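Local coordinates for hypothetical conserved protein (PDB 2PCS), which is of unknown function but belongs to the carbon monoxide dehydrogenase subunit G (CoxG) family and binds an unidentified ligand in the crystal, consistent with a small-molecule-binding role, at residues Leu79-Gly84 / Phe88-Gly93; Gly13-Val18 / Lys71-Tyr76. One frame throughout, in Å; residues are numbered along the deposited sequence.

Contact 1: Leu79-Gly84 / Phe88-Gly93; sequences LVNGEG and FVNAEG
Asn-90 and Asn-81 face each other as a non-hydrogen-bonded pair of antiparallel strands, where their amides supply the cross-strand bond that the backbone does not. Each CG lies beside its own backbone N, anti to the carbonyl carbon (chi1 -57° in Asn-90), and this swings both amides across to the partner strand. Following Asn-90 outward, CB is 4.0 Å from Asn-81 ND2 and CG 3.6 Å from the same nitrogen. OD1 accepts from Asn-81 ND2 at 2.9 Å; the donor stands well above the carbonyl plane and the N-H...O angle is a bent 148°. A water that also donates to Gly-82 O gives OD1 a second bond at 2.7 Å, while Asn-90 ND2 hydrogen-bonds to Glu-114 OE1 on strand 104-116. A leucine in place of Asn-90 would probably leave the Asn-81 amide, the water and the Glu-114 carboxylate each without this mate. On the same face, Leu-79 CD2 lies alongside the Glu-92 methylene, 3.8 Å from its CB. The other face carries Val-80 and Ala-91, CB to CB 4.2 Å, with Val-89 opposite Gly-82; small apolar residues are consistent with the unidentified ligand lying about 4 Å from the Ala-91 side chain. Paired backbone bonds at Val-80/Ala-91 and Gly-82/Val-89 complete a beta hairpin in the antiparallel sheet of a Bet v 1-like fold.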
loop_
_atom_site.group_PDB
_atom_site.type_symbol
_atom_site.label_atom_id
_atom_site.label_comp_id
_atom_site.label_asym_id
_atom_site.label_seq_id
_atom_site.Cartn_x
_atom_site.Cartn_y
_atom_site.Cartn_z
ATOM N N LEU A 79 6.380 -6.503 3.283
ATOM C CA LEU A 79 7.387 -5.928 4.195
ATOM C C LEU A 79 7.908 -4.701 3.514
ATOM O O LEU A 79 8.303 -4.778 2.344
ATOM C CB LEU A 79 8.531 -6.899 4.460
ATOM C CG LEU A 79 8.166 -8.350 4.849
ATOM C CD1 LEU A 79 9.447 -9.222 4.913
ATOM C CD2 LEU A 79 7.433 -8.365 6.227
ATOM N N VAL A 80 7.825 -3.565 4.208
ATOM C CA VAL A 80 8.290 -2.292 3.675
ATOM C C VAL A 80 9.386 -1.622 4.562
ATOM O O VAL A 80 9.179 -1.438 5.771
ATOM C CB VAL A 80 7.170 -1.269 3.436
ATOM C CG1 VAL A 80 7.789 0.053 2.903
ATOM C CG2 VAL A 80 6.099 -1.776 2.453
ATOM N N ASN A 81 10.538 -1.311 3.939
ATOM C CA ASN A 81 11.615 -0.494 4.538
ATOM C C ASN A 81 11.846 0.750 3.696
ATOM O O ASN A 81 12.298 0.662 2.564
ATOM C CB ASN A 81 12.903 -1.292 4.676
ATOM C CG ASN A 81 12.732 -2.510 5.546
ATOM O OD1 ASN A 81 12.505 -3.611 5.043
ATOM N ND2 ASN A 81 12.821 -2.328 6.868
ATOM N N GLY A 82 11.454 1.892 4.220
ATOM C CA GLY A 82 11.539 3.159 3.506
ATOM C C GLY A 82 12.398 4.155 4.300
ATOM O O GLY A 82 12.384 4.169 5.532
ATOM N N GLU A 83 13.136 5.002 3.600
ATOM C CA GLU A 83 14.075 5.917 4.273
ATOM C C GLU A 83 14.287 7.122 3.446
ATOM O O GLU A 83 14.280 7.060 2.217
ATOM C CB GLU A 83 15.413 5.208 4.521
ATOM C CG GLU A 83 16.240 5.854 5.621
ATOM C CD GLU A 83 17.239 6.914 5.066
ATOM O OE1 GLU A 83 17.480 6.957 3.824
ATOM O OE2 GLU A 83 17.769 7.693 5.888
ATOM N N GLY A 84 14.409 8.251 4.105
ATOM C CA GLY A 84 14.726 9.459 3.395
ATOM C C GLY A 84 15.149 10.565 4.328
ATOM O O GLY A 84 15.251 10.399 5.558
ATOM N N PHE A 88 12.362 7.690 8.556
ATOM C CA PHE A 88 12.217 6.329 8.091
ATOM C C PHE A 88 10.908 5.628 8.616
ATOM O O PHE A 88 10.268 6.052 9.637
ATOM C CB PHE A 88 13.477 5.492 8.417
ATOM C CG PHE A 88 13.660 5.234 9.874
ATOM C CD1 PHE A 88 14.270 6.178 10.678
ATOM C CD2 PHE A 88 13.160 4.093 10.444
ATOM C CE1 PHE A 88 14.457 5.967 12.012
ATOM C CE2 PHE A 88 13.321 3.855 11.819
ATOM C CZ PHE A 88 13.998 4.784 12.618
ATOM N N VAL A 89 10.608 4.523 7.923
ATOM C CA VAL A 89 9.422 3.669 8.095
ATOM C C VAL A 89 9.780 2.169 7.922
ATOM O O VAL A 89 10.167 1.727 6.842
ATOM C CB VAL A 89 8.340 3.981 7.001
ATOM C CG1 VAL A 89 7.125 3.117 7.219
ATOM C CG2 VAL A 89 7.894 5.462 7.043
ATOM N N ASN A 90 9.639 1.397 8.982
ATOM C CA ASN A 90 9.619 -0.045 8.835
ATOM C C ASN A 90 8.190 -0.596 9.063
ATOM O O ASN A 90 7.601 -0.405 10.120
ATOM C CB ASN A 90 10.612 -0.668 9.825
ATOM C CG ASN A 90 12.005 -0.134 9.630
ATOM O OD1 ASN A 90 12.477 0.009 8.466
ATOM N ND2 ASN A 90 12.662 0.239 10.748
ATOM N N ALA A 91 7.657 -1.282 8.064
ATOM C CA ALA A 91 6.283 -1.729 8.107
ATOM C C ALA A 91 6.053 -3.191 7.633
ATOM O O ALA A 91 6.709 -3.679 6.742
ATOM C CB ALA A 91 5.438 -0.762 7.281
ATOM N N GLU A 92 5.086 -3.862 8.226
ATOM C CA GLU A 92 4.538 -5.090 7.640
ATOM C C GLU A 92 3.013 -4.975 7.530
ATOM O O GLU A 92 2.359 -4.303 8.361
ATOM C CB GLU A 92 4.993 -6.379 8.403
ATOM C CG GLU A 92 5.034 -6.214 9.911
ATOM C CD GLU A 92 5.453 -7.483 10.717
ATOM O OE1 GLU A 92 4.887 -7.640 11.851
ATOM O OE2 GLU A 92 6.355 -8.285 10.254
ATOM N N GLY A 93 2.458 -5.591 6.494
ATOM C CA GLY A 93 1.023 -5.677 6.366
ATOM C C GLY A 93 0.617 -7.031 5.884
ATOM O O GLY A 93 1.445 -7.774 5.340
HETATM O O HOH W 1 13.829 1.870 7.070
#

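Contact 2: Gly13-Val18 / Lys71-Tyr76; sequences GTVEEV and KPPYHY
Pro-73, entered through a cis peptide bond from Pro-72, presents its ring and its carbonyl oxygen to Val-15 in the first turn of helix 15-22. The valine meets the ring with one methyl: CG1, anti to the backbone N (chi1 166°), lies 3.8 Å from Pro-73 CG; its modelled distance of 3.1 Å to Pro-73 O is doubtfully short. The two side chains cross at about a right angle. Glu-16 comes in next to it, its chain bent at chi2 (58°), and its OE1 lies 3.8 Å from Pro-73 CB, so the carboxylate brushes a ring carbon and makes no bond to Pro-73. Each side is shaped by its own local bonds. Thr-14 is the N-cap: OG1 accepts from Glu-17 N at 3.2 Å, and the Glu-17 carboxylate reaches back to Thr-14 N, completing a capping box, though that second bond is modelled doubtfully short. Gly-13 before it has backbone angles that call for glycine. In 71-76, Lys-71 O accepts from both Tyr-74 N (2.9 Å) and His-75 N (3.1 Å), in the classic beta bulge that opens strand 75-84. The same oxygen lies 3.2 Å above one face of the Tyr-74 ring, toward its rim. Trp-19, further along the helix, also touches Pro-73. A beta-branched valine and a ring-locked proline therefore join helix start and strand turn through van der Waals contact and shape, with no polar bond linking these two segments.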
loop_
_atom_site.group_PDB
_atom_site.type_symbol
_atom_site.label_atom_id
_atom_site.label_comp_id
_atom_site.label_asym_id
_atom_site.label_seq_id
_atom_site.Cartn_x
_atom_site.Cartn_y
_atom_site.Cartn_z
ATOM N N GLY A 13 -15.186 -5.951 -8.766
ATOM C CA GLY A 13 -14.416 -6.896 -9.588
ATOM C C GLY A 13 -14.347 -8.189 -8.850
ATOM O O GLY A 13 -14.589 -8.229 -7.635
ATOM N N THR A 14 -14.028 -9.268 -9.551
ATOM C CA THR A 14 -13.857 -10.545 -8.855
ATOM C C THR A 14 -12.502 -10.619 -8.154
ATOM O O THR A 14 -11.599 -9.796 -8.410
ATOM C CB THR A 14 -13.984 -11.737 -9.794
ATOM O OG1 THR A 14 -12.932 -11.684 -10.772
ATOM C CG2 THR A 14 -15.387 -11.771 -10.480
ATOM N N VAL A 15 -12.366 -11.617 -7.281
ATOM C CA VAL A 15 -11.153 -11.787 -6.494
ATOM C C VAL A 15 -9.973 -11.856 -7.449
ATOM O O VAL A 15 -8.966 -11.199 -7.245
ATOM C CB VAL A 15 -11.199 -13.044 -5.623
ATOM C CG1 VAL A 15 -9.794 -13.383 -5.080
ATOM C CG2 VAL A 15 -12.200 -12.865 -4.469
ATOM N N GLU A 16 -10.126 -12.655 -8.497
ATOM C CA GLU A 16 -9.171 -12.715 -9.596
ATOM C C GLU A 16 -8.945 -11.381 -10.308
ATOM O O GLU A 16 -7.854 -11.083 -10.716
ATOM C CB GLU A 16 -9.573 -13.824 -10.600
ATOM C CG GLU A 16 -8.760 -13.857 -11.926
ATOM C CD GLU A 16 -7.221 -14.032 -11.774
ATOM O OE1 GLU A 16 -6.738 -14.520 -10.729
ATOM O OE2 GLU A 16 -6.483 -13.693 -12.730
ATOM N N GLU A 17 -9.967 -10.570 -10.478
ATOM C CA GLU A 17 -9.737 -9.300 -11.180
ATOM C C GLU A 17 -8.838 -8.388 -10.351
ATOM O O GLU A 17 -7.946 -7.730 -10.900
ATOM C CB GLU A 17 -11.060 -8.621 -11.569
ATOM C CG GLU A 17 -11.696 -9.310 -12.802
ATOM C CD GLU A 17 -13.245 -9.256 -12.866
ATOM O OE1 GLU A 17 -13.904 -8.951 -11.838
ATOM O OE2 GLU A 17 -13.794 -9.545 -13.964
ATOM N N VAL A 18 -9.057 -8.407 -9.031
ATOM C CA VAL A 18 -8.337 -7.591 -8.058
ATOM C C VAL A 18 -6.928 -8.113 -7.861
ATOM O O VAL A 18 -5.971 -7.357 -7.969
ATOM C CB VAL A 18 -9.110 -7.544 -6.708
ATOM C CG1 VAL A 18 -8.356 -6.745 -5.648
ATOM C CG2 VAL A 18 -10.524 -6.967 -6.968
ATOM N N LYS A 71 -0.329 -16.178 -1.544
ATOM C CA LYS A 71 -1.281 -17.199 -1.812
ATOM C C LYS A 71 -2.436 -17.036 -2.786
ATOM O O LYS A 71 -3.447 -16.495 -2.414
ATOM C CB LYS A 71 -1.885 -17.738 -0.513
ATOM C CG LYS A 71 -0.911 -18.318 0.531
ATOM C CD LYS A 71 -1.642 -18.433 1.862
ATOM C CE LYS A 71 -0.736 -18.780 2.987
ATOM N NZ LYS A 71 0.307 -19.703 2.431
ATOM N N PRO A 72 -2.228 -17.260 -4.071
ATOM C CA PRO A 72 -2.927 -16.566 -5.113
ATOM C C PRO A 72 -4.311 -17.291 -5.123
ATOM O O PRO A 72 -4.440 -18.444 -4.618
ATOM C CB PRO A 72 -2.210 -16.987 -6.401
ATOM C CG PRO A 72 -0.860 -17.502 -5.932
ATOM C CD PRO A 72 -1.065 -18.027 -4.564
ATOM N N PRO A 73 -5.371 -16.605 -5.570
ATOM C CA PRO A 73 -5.396 -15.187 -5.788
ATOM C C PRO A 73 -6.002 -14.440 -4.537
ATOM O O PRO A 73 -6.718 -13.459 -4.704
ATOM C CB PRO A 73 -6.346 -15.122 -6.976
ATOM C CG PRO A 73 -7.490 -16.099 -6.501
ATOM C CD PRO A 73 -6.688 -17.228 -5.880
ATOM N N TYR A 74 -5.694 -14.846 -3.305
ATOM C CA TYR A 74 -6.444 -14.298 -2.174
ATOM C C TYR A 74 -5.693 -13.751 -0.948
ATOM O O TYR A 74 -6.298 -13.139 -0.091
ATOM C CB TYR A 74 -7.462 -15.358 -1.659
ATOM C CG TYR A 74 -6.768 -16.548 -1.048
ATOM C CD1 TYR A 74 -6.350 -17.631 -1.852
ATOM C CD2 TYR A 74 -6.511 -16.596 0.312
ATOM C CE1 TYR A 74 -5.699 -18.727 -1.295
ATOM C CE2 TYR A 74 -5.844 -17.686 0.879
ATOM C CZ TYR A 74 -5.440 -18.748 0.065
ATOM O OH TYR A 74 -4.752 -19.817 0.624
ATOM N N HIS A 75 -4.417 -13.995 -0.788
ATOM C CA HIS A 75 -3.745 -13.516 0.397
ATOM C C HIS A 75 -2.277 -13.175 0.128
ATOM O O HIS A 75 -1.595 -13.912 -0.554
ATOM C CB HIS A 75 -3.835 -14.567 1.466
ATOM C CG HIS A 75 -2.859 -14.367 2.587
ATOM N ND1 HIS A 75 -3.207 -13.781 3.783
ATOM C CD2 HIS A 75 -1.543 -14.676 2.684
ATOM C CE1 HIS A 75 -2.153 -13.753 4.580
ATOM N NE2 HIS A 75 -1.135 -14.313 3.942
ATOM N N TYR A 76 -1.766 -12.069 0.672
ATOM C CA TYR A 76 -0.294 -11.891 0.770
ATOM C C TYR A 76 0.138 -11.031 1.946
ATOM O O TYR A 76 -0.696 -10.455 2.662
ATOM C CB TYR A 76 0.303 -11.405 -0.527
ATOM C CG TYR A 76 -0.253 -10.084 -0.973
ATOM C CD1 TYR A 76 -1.534 -9.999 -1.586
ATOM C CD2 TYR A 76 0.467 -8.904 -0.770
ATOM C CE1 TYR A 76 -2.061 -8.752 -2.004
ATOM C CE2 TYR A 76 -0.029 -7.664 -1.184
ATOM C CZ TYR A 76 -1.293 -7.586 -1.784
ATOM O OH TYR A 76 -1.758 -6.353 -2.189
#

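Both contacts lie at the surface, with no buried residue among those that touch, and both use strand 75-84. Contact 2 involves the turn and bulge that lead into it, contact 1 its far half, so their centres are 24 Å apart on opposite sides of the chain's centre. Contact 1 joins neighbours within the sheet, and its chemistry is that of paired backbones reinforced by amides and a water, burying 402 Å². Contact 2 brings a helix start, 53 residues away along the chain, against the turn that leads into strand 75-84, and its 139 Å² rest on van der Waals touch, without a hydrogen bond between its segments. One continues the sheet's own bonding; the other packs a separate element beside it.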